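Side-chain contacts in endo-1,4-beta-xylanase (Bacteroides thetaiotaomicron VPI-5482, PDB 3KST), which probably hydrolyses glycosidic bonds in xylan-type plant polysaccharides as a calcium-containing member of glycosyl hydrolase family 43: residues Tyr85-Glu88 with Phe93-Phe96; Phe145-Phe148 with Ile154-Ala157; Gly218-Asp223 with Trp229-Lys234; Ala268-Ser271 with Gln276-Thr279. All blocks are in the same frame, centred on the assembly; numbering follows the deposited sequence.

Interaction 1 (Tyr85-Glu88 with Phe93-Phe96)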
loop_
_atom_site.group_PDB
_atom_site.type_symbol
_atom_site.label_atom_id
_atom_site.label_comp_id
_atom_site.label_asym_id
_atom_site.label_seq_id
_atom_site.Cartn_x
_atom_site.Cartn_y
_atom_site.Cartn_z
ATOM N N TYR A 85 3.604 -4.345 9.301
ATOM C CA TYR A 85 4.113 -3.414 10.279
ATOM C C TYR A 85 4.560 -4.146 11.539
ATOM O O TYR A 85 3.857 -5.037 12.030
ATOM C CB TYR A 85 3.037 -2.401 10.721
ATOM C CG TYR A 85 2.085 -1.953 9.667
ATOM C CD1 TYR A 85 2.436 -0.969 8.734
ATOM C CD2 TYR A 85 0.813 -2.526 9.580
ATOM C CE1 TYR A 85 1.530 -0.554 7.773
ATOM C CE2 TYR A 85 -0.067 -2.140 8.637
ATOM C CZ TYR A 85 0.289 -1.161 7.713
ATOM O OH TYR A 85 -0.613 -0.788 6.775
ATOM N N TYR A 86 5.701 -3.724 12.084
ATOM C CA TYR A 86 6.170 -4.229 13.361
ATOM C C TYR A 86 5.520 -3.264 14.341
ATOM O O TYR A 86 5.809 -2.067 14.291
ATOM C CB TYR A 86 7.685 -4.195 13.503
ATOM C CG TYR A 86 8.095 -4.633 14.896
ATOM C CD1 TYR A 86 7.983 -5.961 15.295
ATOM C CD2 TYR A 86 8.563 -3.698 15.821
ATOM C CE1 TYR A 86 8.330 -6.360 16.636
ATOM C CE2 TYR A 86 8.923 -4.076 17.135
ATOM C CZ TYR A 86 8.820 -5.394 17.527
ATOM O OH TYR A 86 9.172 -5.701 18.824
ATOM N N VAL A 87 4.610 -3.786 15.162
ATOM C CA VAL A 87 3.908 -2.960 16.153
ATOM C C VAL A 87 4.652 -3.054 17.498
ATOM O O VAL A 87 4.647 -4.097 18.174
ATOM C CB VAL A 87 2.409 -3.300 16.247
ATOM C CG1 VAL A 87 1.705 -2.989 14.915
ATOM C CG2 VAL A 87 2.202 -4.724 16.612
ATOM N N GLU A 88 5.303 -1.942 17.866
ATOM C CA GLU A 88 6.121 -1.825 19.094
ATOM C C GLU A 88 5.345 -2.185 20.364
ATOM O O GLU A 88 5.883 -2.886 21.240
ATOM C CB GLU A 88 6.743 -0.418 19.224
ATOM C CG GLU A 88 8.036 -0.391 20.025
ATOM C CD GLU A 88 9.199 -1.081 19.304
ATOM O OE1 GLU A 88 9.382 -0.852 18.084
ATOM O OE2 GLU A 88 9.947 -1.847 19.952
ATOM N N PHE A 93 4.713 -8.714 14.360
ATOM C CA PHE A 93 4.402 -8.201 13.015
ATOM C C PHE A 93 2.913 -8.404 12.687
ATOM O O PHE A 93 2.342 -9.458 12.965
ATOM C CB PHE A 93 5.296 -8.862 11.958
ATOM C CG PHE A 93 6.754 -8.617 12.195
ATOM C CD1 PHE A 93 7.472 -9.433 13.076
ATOM C CD2 PHE A 93 7.404 -7.543 11.581
ATOM C CE1 PHE A 93 8.817 -9.204 13.322
ATOM C CE2 PHE A 93 8.758 -7.298 11.843
ATOM C CZ PHE A 93 9.457 -8.134 12.708
ATOM N N TYR A 94 2.287 -7.390 12.088
ATOM C CA TYR A 94 0.893 -7.441 11.652
ATOM C C TYR A 94 0.823 -7.248 10.137
ATOM O O TYR A 94 1.430 -6.309 9.614
ATOM C CB TYR A 94 0.061 -6.367 12.376
ATOM C CG TYR A 94 -0.265 -6.738 13.827
ATOM C CD1 TYR A 94 0.752 -6.900 14.781
ATOM C CD2 TYR A 94 -1.587 -6.962 14.247
ATOM C CE1 TYR A 94 0.456 -7.269 16.102
ATOM C CE2 TYR A 94 -1.886 -7.306 15.588
ATOM C CZ TYR A 94 -0.845 -7.442 16.505
ATOM O OH TYR A 94 -1.063 -7.798 17.809
ATOM N N LEU A 95 0.147 -8.179 9.452
ATOM C CA LEU A 95 -0.123 -8.115 8.027
ATOM C C LEU A 95 -1.607 -7.762 7.833
ATOM O O LEU A 95 -2.480 -8.535 8.219
ATOM C CB LEU A 95 0.174 -9.467 7.353
ATOM C CG LEU A 95 -0.349 -9.750 5.942
ATOM C CD1 LEU A 95 0.213 -8.711 5.018
ATOM C CD2 LEU A 95 -0.062 -11.210 5.522
ATOM N N PHE A 96 -1.867 -6.609 7.219
ATOM C CA PHE A 96 -3.213 -6.146 6.902
ATOM C C PHE A 96 -3.394 -6.347 5.396
ATOM O O PHE A 96 -2.525 -5.996 4.615
ATOM C CB PHE A 96 -3.397 -4.691 7.302
ATOM C CG PHE A 96 -3.659 -4.520 8.758
ATOM C CD1 PHE A 96 -2.619 -4.574 9.691
ATOM C CD2 PHE A 96 -4.964 -4.399 9.219
ATOM C CE1 PHE A 96 -2.914 -4.447 11.072
ATOM C CE2 PHE A 96 -5.235 -4.271 10.568
ATOM C CZ PHE A 96 -4.221 -4.294 11.487
#
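Tyr86 and Phe93 meet as an edge-to-face aromatic pair. The edge of the Tyr86 ring is turned toward the face of Phe93, with centroids 5.0 Å apart and planes at 55°. Tyr86 CD1 sits over the centre of the Phe93 ring, and its nearest atom there is Phe93 CZ at 3.7 Å. The CB of Tyr86 rests on Phe93 CE2, also at 3.7 Å. In Tyr86 the CG lies opposite the backbone N (chi1 176°), while in Phe93 it lies beside the N (chi1 -60°), which places the Phe93 ring next to Tyr86.

The two residues form a non-hydrogen-bonded pair of the antiparallel hairpin made by strands 80-87 and 92-99. Tyr85 and Tyr94 form the adjacent hydrogen-bonded pair. Tyr85 N donates to Tyr94 O at 2.9 Å, and Tyr94 N donates to Tyr85 O at 2.8 Å. Tyr85 O also receives a CA-H...O contact from Phe93 CA at 3.4 Å.

On the sheet face of Tyr85 and Tyr94, the Tyr85 side chain crosses that of Phe96 at about a right angle. Phe96 CD1 lies at the edge of the Tyr85 ring, close to its plane, 3.7 Å from Tyr85 CE2.

Tyr32 meets both Tyr86 and Phe93, so the pair belongs to a larger aromatic cluster. The Tyr85 hydroxyl is hydrogen-bonded to Glu83, a calcium ligand, and to Leu133 N. The backbone bonds thus set the register and the rings add apolar packing on both faces, while the Tyr85 hydroxyl probably helps to position the metal-binding carboxylate.

Interaction 2 (Phe145-Phe148 with Ile154-Ala157)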
loop_
_atom_site.group_PDB
_atom_site.type_symbol
_atom_site.label_atom_id
_atom_site.label_comp_id
_atom_site.label_asym_id
_atom_site.label_seq_id
_atom_site.Cartn_x
_atom_site.Cartn_y
_atom_site.Cartn_z
ATOM N N PHE A 145 -9.159 2.358 4.422
ATOM C CA PHE A 145 -9.606 1.271 3.560
ATOM C C PHE A 145 -10.667 1.818 2.629
ATOM O O PHE A 145 -11.187 2.911 2.876
ATOM C CB PHE A 145 -10.149 0.095 4.401
ATOM C CG PHE A 145 -11.229 0.480 5.364
ATOM C CD1 PHE A 145 -10.892 0.933 6.655
ATOM C CD2 PHE A 145 -12.578 0.362 5.029
ATOM C CE1 PHE A 145 -11.869 1.293 7.560
ATOM C CE2 PHE A 145 -13.565 0.720 5.956
ATOM C CZ PHE A 145 -13.193 1.179 7.224
ATOM N N VAL A 146 -10.960 1.063 1.578
ATOM C CA VAL A 146 -11.938 1.429 0.548
ATOM C C VAL A 146 -13.262 0.768 0.801
ATOM O O VAL A 146 -13.291 -0.447 1.041
ATOM C CB VAL A 146 -11.482 0.932 -0.857
ATOM C CG1 VAL A 146 -12.637 0.993 -1.914
ATOM C CG2 VAL A 146 -10.236 1.721 -1.328
ATOM N N ARG A 147 -14.348 1.548 0.794
ATOM C CA ARG A 147 -15.701 0.989 0.770
ATOM C C ARG A 147 -16.257 1.368 -0.601
ATOM O O ARG A 147 -15.915 2.427 -1.170
ATOM C CB ARG A 147 -16.602 1.556 1.847
ATOM C CG ARG A 147 -16.112 1.313 3.261
ATOM C CD ARG A 147 -16.966 2.071 4.264
ATOM N NE ARG A 147 -18.355 1.629 4.308
ATOM C CZ ARG A 147 -19.367 2.297 4.884
ATOM N NH1 ARG A 147 -19.170 3.479 5.467
ATOM N NH2 ARG A 147 -20.589 1.786 4.858
ATOM N N PHE A 148 -17.165 0.540 -1.088
ATOM C CA PHE A 148 -17.795 0.730 -2.397
ATOM C C PHE A 148 -19.099 1.501 -2.193
ATOM O O PHE A 148 -20.202 0.985 -2.405
ATOM C CB PHE A 148 -17.994 -0.630 -3.071
ATOM C CG PHE A 148 -16.760 -1.463 -3.063
ATOM C CD1 PHE A 148 -15.715 -1.179 -3.939
ATOM C CD2 PHE A 148 -16.606 -2.495 -2.151
ATOM C CE1 PHE A 148 -14.554 -1.947 -3.917
ATOM C CE2 PHE A 148 -15.457 -3.250 -2.121
ATOM C CZ PHE A 148 -14.426 -2.986 -3.006
ATOM N N ILE A 154 -12.253 6.006 -0.229
ATOM C CA ILE A 154 -11.394 5.799 0.909
ATOM C C ILE A 154 -12.077 6.315 2.186
ATOM O O ILE A 154 -12.450 7.488 2.282
ATOM C CB ILE A 154 -10.016 6.474 0.736
ATOM C CG1 ILE A 154 -9.314 5.851 -0.482
ATOM C CG2 ILE A 154 -9.172 6.276 2.031
ATOM C CD1 ILE A 154 -7.963 6.497 -0.858
ATOM N N TRP A 155 -12.255 5.395 3.117
ATOM C CA TRP A 155 -12.821 5.641 4.450
ATOM C C TRP A 155 -11.753 5.442 5.514
ATOM O O TRP A 155 -10.677 4.903 5.258
ATOM C CB TRP A 155 -13.990 4.670 4.695
ATOM C CG TRP A 155 -15.220 5.054 3.961
ATOM C CD1 TRP A 155 -15.466 4.916 2.634
ATOM C CD2 TRP A 155 -16.356 5.688 4.514
ATOM N NE1 TRP A 155 -16.712 5.393 2.318
ATOM C CE2 TRP A 155 -17.287 5.873 3.463
ATOM C CE3 TRP A 155 -16.703 6.086 5.809
ATOM C CZ2 TRP A 155 -18.544 6.470 3.667
ATOM C CZ3 TRP A 155 -17.938 6.681 6.014
ATOM C CH2 TRP A 155 -18.826 6.899 4.938
ATOM N N VAL A 156 -12.040 5.895 6.727
ATOM C CA VAL A 156 -11.189 5.638 7.870
ATOM C C VAL A 156 -12.083 5.331 9.060
ATOM O O VAL A 156 -13.255 5.774 9.080
ATOM C CB VAL A 156 -10.283 6.859 8.185
ATOM C CG1 VAL A 156 -11.171 8.096 8.580
ATOM C CG2 VAL A 156 -9.214 6.520 9.266
ATOM N N ALA A 157 -11.548 4.528 9.982
ATOM C CA ALA A 157 -12.170 4.265 11.280
ATOM C C ALA A 157 -11.070 3.976 12.291
ATOM O O ALA A 157 -10.037 3.476 11.940
ATOM C CB ALA A 157 -13.106 3.088 11.210
#
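Arg147 starts with CG beside its backbone N (chi1 -60°) and bends at chi3 (64°), which lays the chain over the indole of Trp155. Trp155 has its CG on the N side too, and its ring presents a face to the arginine. Arg147 CD stands over the five-membered ring, 3.5 Å from its centroid, in a CH-pi contact. The guanidinium reaches the six-membered ring. Its CZ is 4.4 Å from that centroid and close to the ring normal, a cation-pi pair. The two planes are 60° apart, so the guanidinium is not stacked flat; NH1 dips toward the ring, 3.5 Å from Trp155 CH2.

These residues lie on the antiparallel hairpin of strands 141-148 and 152-158, in one four-stranded blade of the five-bladed beta-propeller of family 43. Phe145 and Trp155 are a hydrogen-bonded pair. Trp155 N to Phe145 O is 2.7 Å, and Phe145 N to Trp155 O is a longer 3.1 Å. The Phe145 ring has Trp155 CB over one face, 4.2 Å from its CE2.

Val146 and Ile154 pack loosely on the other sheet face, with Val146 CG2 at 4.3 Å from Ile154 CG1. Val146 also touches Asp130, which is predicted to modulate Glu190, the predicted proton donor. Arg147 NE forms a salt bridge with Glu126, and Trp155 NE1 is hydrogen-bonded to Thr149 OG1.

Interaction 3 (Gly218-Asp223 with Trp229-Lys234)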
loop_
_atom_site.group_PDB
_atom_site.type_symbol
_atom_site.label_atom_id
_atom_site.label_comp_id
_atom_site.label_asym_id
_atom_site.label_seq_id
_atom_site.Cartn_x
_atom_site.Cartn_y
_atom_site.Cartn_z
ATOM N N GLY A 218 -2.030 10.793 -5.966
ATOM C CA GLY A 218 -2.186 12.162 -5.486
ATOM C C GLY A 218 -2.249 12.152 -3.974
ATOM O O GLY A 218 -2.208 11.066 -3.355
ATOM N N TYR A 219 -2.349 13.330 -3.371
ATOM C CA TYR A 219 -2.550 13.408 -1.901
ATOM C C TYR A 219 -3.564 14.474 -1.464
ATOM O O TYR A 219 -3.991 15.319 -2.267
ATOM C CB TYR A 219 -1.222 13.590 -1.147
ATOM C CG TYR A 219 -0.620 14.989 -1.168
ATOM C CD1 TYR A 219 0.198 15.398 -2.214
ATOM C CD2 TYR A 219 -0.851 15.902 -0.115
ATOM C CE1 TYR A 219 0.783 16.677 -2.243
ATOM C CE2 TYR A 219 -0.270 17.197 -0.137
ATOM C CZ TYR A 219 0.540 17.570 -1.202
ATOM O OH TYR A 219 1.107 18.813 -1.259
ATOM N N ALA A 220 -3.921 14.375 -0.185
ATOM C CA ALA A 220 -4.797 15.300 0.524
ATOM C C ALA A 220 -4.267 15.461 1.929
ATOM O O ALA A 220 -3.626 14.551 2.463
ATOM C CB ALA A 220 -6.227 14.804 0.568
ATOM N N THR A 221 -4.526 16.630 2.512
ATOM C CA THR A 221 -4.078 16.940 3.859
ATOM C C THR A 221 -5.234 17.218 4.795
ATOM O O THR A 221 -6.342 17.546 4.369
ATOM C CB THR A 221 -3.113 18.162 3.907
ATOM O OG1 THR A 221 -3.759 19.350 3.429
ATOM C CG2 THR A 221 -1.882 17.907 3.056
ATOM N N SER A 222 -4.926 17.139 6.086
ATOM C CA SER A 222 -5.874 17.473 7.140
ATOM C C SER A 222 -5.135 17.704 8.456
ATOM O O SER A 222 -4.034 17.194 8.651
ATOM C CB SER A 222 -6.850 16.325 7.338
ATOM O OG SER A 222 -6.138 15.178 7.734
ATOM N N ASP A 223 -5.760 18.475 9.343
ATOM C CA ASP A 223 -5.231 18.731 10.680
ATOM C C ASP A 223 -5.627 17.582 11.628
ATOM O O ASP A 223 -5.163 17.559 12.778
ATOM C CB ASP A 223 -5.764 20.055 11.251
ATOM C CG ASP A 223 -5.300 21.273 10.485
ATOM O OD1 ASP A 223 -4.293 21.218 9.765
ATOM O OD2 ASP A 223 -5.973 22.316 10.616
ATOM N N TRP A 229 -10.642 16.717 4.565
ATOM C CA TRP A 229 -9.494 16.668 3.654
ATOM C C TRP A 229 -9.516 17.641 2.482
ATOM O O TRP A 229 -10.564 17.786 1.827
ATOM C CB TRP A 229 -9.372 15.262 3.064
ATOM C CG TRP A 229 -9.315 14.214 4.088
ATOM C CD1 TRP A 229 -10.365 13.548 4.647
ATOM C CD2 TRP A 229 -8.139 13.721 4.720
ATOM N NE1 TRP A 229 -9.910 12.640 5.574
ATOM C CE2 TRP A 229 -8.547 12.742 5.656
ATOM C CE3 TRP A 229 -6.767 14.019 4.597
ATOM C CZ2 TRP A 229 -7.634 12.047 6.457
ATOM C CZ3 TRP A 229 -5.860 13.344 5.399
ATOM C CH2 TRP A 229 -6.296 12.370 6.332
ATOM N N VAL A 230 -8.372 18.304 2.251
ATOM C CA VAL A 230 -8.201 19.199 1.097
ATOM C C VAL A 230 -7.129 18.575 0.200
ATOM O O VAL A 230 -6.029 18.277 0.639
ATOM C CB VAL A 230 -7.873 20.677 1.456
ATOM C CG1 VAL A 230 -8.966 21.250 2.368
ATOM C CG2 VAL A 230 -6.488 20.828 2.074
ATOM N N LYS A 231 -7.497 18.339 -1.056
ATOM C CA LYS A 231 -6.620 17.744 -2.047
ATOM C C LYS A 231 -5.628 18.771 -2.518
ATOM O O LYS A 231 -5.985 19.957 -2.664
ATOM C CB LYS A 231 -7.408 17.217 -3.266
ATOM C CG LYS A 231 -8.167 15.913 -3.005
ATOM C CD LYS A 231 -9.168 15.617 -4.092
ATOM C CE LYS A 231 -9.969 14.325 -3.849
ATOM N NZ LYS A 231 -11.027 14.084 -4.853
ATOM N N TYR A 232 -4.382 18.332 -2.691
ATOM C CA TYR A 232 -3.316 19.161 -3.274
ATOM C C TYR A 232 -3.789 19.651 -4.657
ATOM O O TYR A 232 -4.275 18.849 -5.464
ATOM C CB TYR A 232 -2.050 18.316 -3.373
ATOM C CG TYR A 232 -0.860 18.974 -4.032
ATOM C CD1 TYR A 232 -0.437 20.258 -3.664
ATOM C CD2 TYR A 232 -0.108 18.278 -4.984
ATOM C CE1 TYR A 232 0.689 20.847 -4.277
ATOM C CE2 TYR A 232 1.009 18.830 -5.568
ATOM C CZ TYR A 232 1.417 20.100 -5.221
ATOM O OH TYR A 232 2.526 20.592 -5.882
ATOM N N SER A 233 -3.645 20.957 -4.903
ATOM C CA SER A 233 -4.135 21.577 -6.127
ATOM C C SER A 233 -3.396 21.118 -7.396
ATOM O O SER A 233 -3.983 21.150 -8.474
ATOM C CB SER A 233 -4.109 23.115 -6.004
ATOM O OG SER A 233 -4.953 23.705 -6.976
ATOM N N LYS A 234 -2.128 20.692 -7.259
ATOM C CA LYS A 234 -1.305 20.220 -8.399
ATOM C C LYS A 234 -1.255 18.681 -8.490
ATOM O O LYS A 234 -0.296 18.116 -9.097
ATOM C CB LYS A 234 0.151 20.745 -8.355
ATOM C CG LYS A 234 0.414 22.234 -8.002
ATOM C CD LYS A 234 0.372 23.179 -9.199
ATOM C CE LYS A 234 1.524 22.929 -10.194
ATOM N NZ LYS A 234 1.782 24.123 -11.057
#
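Tyr219 and Tyr232 have nearly parallel planes, 19° apart, but the rings are slid so that they barely overlap. Tyr232 CB lies over the Tyr219 face, 3.6 Å from the ring centroid. Tyr219 OH lies over the rim of the Tyr232 ring, 3.2 Å from its CD1. The Tyr232 CG stands opposite its backbone N (chi1 176°), which carries the ring along Tyr219. At the other end, Ser222 sits over the six-membered ring of Trp229, with its CB 3.8 Å from the centroid in a CH-pi contact. Its OG lies over the same face toward the rim, 3.0 Å from Trp229 CZ3, and is hydrogen-bonded to Thr224 O.

Three backbone hydrogen bonds join the segments. Thr221 N to Val230 O is 2.9 Å and Val230 N to Thr221 O is 3.0 Å; Tyr232 N to Tyr219 O is 3.1 Å.

Apolar packing is lighter: Ala220 CB meets Trp229 CB at 4.0 Å. The extended Lys231 chain leads away to a salt bridge with Glu182 and a hydrogen bond to Lys176 O.

Strand 230-231 is the outermost strand of its antiparallel sheet, bordering strand 216-222. Trp229 and Lys231 also touch strands 200-207 and 172-175, the latter from the preceding sheet.

Interaction 4 (Ala268-Ser271 with Gln276-Thr279)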
loop_
_atom_site.group_PDB
_atom_site.type_symbol
_atom_site.label_atom_id
_atom_site.label_comp_id
_atom_site.label_asym_id
_atom_site.label_seq_id
_atom_site.Cartn_x
_atom_site.Cartn_y
_atom_site.Cartn_z
ATOM N N ALA A 268 3.473 -0.583 -12.005
ATOM C CA ALA A 268 3.153 -0.061 -13.323
ATOM C C ALA A 268 2.738 -1.248 -14.190
ATOM O O ALA A 268 3.000 -2.399 -13.831
ATOM C CB ALA A 268 4.355 0.630 -13.899
ATOM N N HIS A 269 2.069 -0.980 -15.307
ATOM C CA HIS A 269 1.752 -2.039 -16.263
ATOM C C HIS A 269 3.031 -2.727 -16.757
ATOM O O HIS A 269 4.145 -2.153 -16.648
ATOM C CB HIS A 269 0.978 -1.511 -17.477
ATOM C CG HIS A 269 -0.389 -1.003 -17.159
ATOM N ND1 HIS A 269 -1.075 -0.138 -17.984
ATOM C CD2 HIS A 269 -1.186 -1.207 -16.081
ATOM C CE1 HIS A 269 -2.250 0.141 -17.446
ATOM N NE2 HIS A 269 -2.344 -0.494 -16.287
ATOM N N TRP A 270 2.874 -3.969 -17.217
ATOM C CA TRP A 270 3.981 -4.731 -17.794
ATOM C C TRP A 270 4.694 -3.924 -18.887
ATOM O O TRP A 270 5.917 -3.884 -18.929
ATOM C CB TRP A 270 3.499 -6.074 -18.325
ATOM C CG TRP A 270 4.525 -6.795 -19.058
ATOM C CD1 TRP A 270 4.584 -6.949 -20.399
ATOM C CD2 TRP A 270 5.722 -7.391 -18.527
ATOM N NE1 TRP A 270 5.708 -7.636 -20.748
ATOM C CE2 TRP A 270 6.433 -7.914 -19.620
ATOM C CE3 TRP A 270 6.248 -7.553 -17.235
ATOM C CZ2 TRP A 270 7.658 -8.580 -19.474
ATOM C CZ3 TRP A 270 7.457 -8.203 -17.089
ATOM C CH2 TRP A 270 8.143 -8.727 -18.221
ATOM N N SER A 271 3.920 -3.232 -19.709
ATOM C CA SER A 271 4.446 -2.410 -20.809
ATOM C C SER A 271 3.286 -1.597 -21.360
ATOM O O SER A 271 2.157 -1.772 -20.905
ATOM C CB SER A 271 4.947 -3.340 -21.920
ATOM O OG SER A 271 3.855 -4.084 -22.426
ATOM N N GLN A 276 -0.803 -6.972 -17.801
ATOM C CA GLN A 276 -0.294 -8.076 -16.983
ATOM C C GLN A 276 1.044 -8.682 -17.411
ATOM O O GLN A 276 1.227 -8.967 -18.589
ATOM C CB GLN A 276 -1.244 -9.263 -16.958
ATOM C CG GLN A 276 -2.592 -9.068 -16.394
ATOM C CD GLN A 276 -3.307 -10.410 -16.291
ATOM O OE1 GLN A 276 -2.944 -11.272 -15.474
ATOM N NE2 GLN A 276 -4.314 -10.604 -17.133
ATOM N N PRO A 277 1.922 -9.024 -16.451
ATOM C CA PRO A 277 1.771 -8.869 -15.013
ATOM C C PRO A 277 2.303 -7.500 -14.597
ATOM O O PRO A 277 3.310 -7.034 -15.143
ATOM C CB PRO A 277 2.611 -10.020 -14.446
ATOM C CG PRO A 277 3.686 -10.228 -15.431
ATOM C CD PRO A 277 3.181 -9.727 -16.775
ATOM N N ARG A 278 1.608 -6.813 -13.699
ATOM C CA ARG A 278 2.169 -5.582 -13.134
ATOM C C ARG A 278 3.426 -5.923 -12.301
ATOM O O ARG A 278 3.526 -7.015 -11.702
ATOM C CB ARG A 278 1.137 -4.834 -12.298
ATOM C CG ARG A 278 -0.025 -4.272 -13.131
ATOM C CD ARG A 278 -1.162 -3.787 -12.253
ATOM N NE ARG A 278 -1.768 -4.942 -11.572
ATOM C CZ ARG A 278 -2.566 -4.893 -10.496
ATOM N NH1 ARG A 278 -2.896 -3.734 -9.918
ATOM N NH2 ARG A 278 -3.031 -6.039 -9.994
ATOM N N THR A 279 4.379 -4.995 -12.299
ATOM C CA THR A 279 5.642 -5.109 -11.562
ATOM C C THR A 279 5.922 -3.789 -10.872
ATOM O O THR A 279 5.315 -2.771 -11.212
ATOM C CB THR A 279 6.810 -5.547 -12.471
ATOM O OG1 THR A 279 7.306 -4.425 -13.217
ATOM C CG2 THR A 279 6.378 -6.687 -13.435
HETATM O O HOH W 1 6.476 -3.272 -15.558
#
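Ala268 pairs with Thr279 as the last bridge before the chain leaves strand 262-268. Ala268 N donates to Thr279 O at 3.0 Å. The return bond, Thr279 N to Ala268 O, is weak at 3.3 Å. Ala268 O also lies against Arg278, 3.4 Å from its CB.

His269 comes next. Its CB points away from 276-279, yet the edge of the imidazole meets Arg278 CG. His269 NE2 is hydrogen-bonded to Tyr210 O. A water links the His269 carbonyl to the Thr279 hydroxyl. It donates to His269 O at 2.8 Å and is hydrogen-bonded to Thr279 OG1 at 2.7 Å.

Trp270 makes the main side-chain contact. With CG opposite the backbone N (chi1 173°), its indole runs alongside Pro277, both pointing the same way. Pro277 CD lies over one face toward the rim, 3.8 Å from Trp270 CE3. Thr279 CG2 approaches the ring edge, in plane, 3.9 Å from the same CE3. Trp270 CB packs on Pro277 O at 3.3 Å. The peptide bond before Pro277 is cis.

The two segments form the neck of the loop between antiparallel strands 262-268 and 279-287. Tyr21 touches both Trp270 and Thr279, while Arg278 leads off to a cation-pi contact with Tyr210 and a long, weak ion pair with Asp26, the predicted proton acceptor.

The four contacts follow one another along the chain, and none touches another. Interactions 2 and 3 lie closest, with centres about 17 Å apart and nearest atoms about 6 Å apart. Interactions 1 and 4 are on opposite sides of the chain's centre, about 28 Å between centres. Interaction 1 lies near the calcium site, its Tyr85 side chain about 7 Å from the ion. Interactions 2 and 4 each bring a side chain near predicted catalytic residues: Val146 is about 4 Å from Glu190, and Arg278 about 4 Å from Asp26, between side chains. Interaction 3 is more peripheral, its Lys231 side chain about 12 Å from that of Glu190.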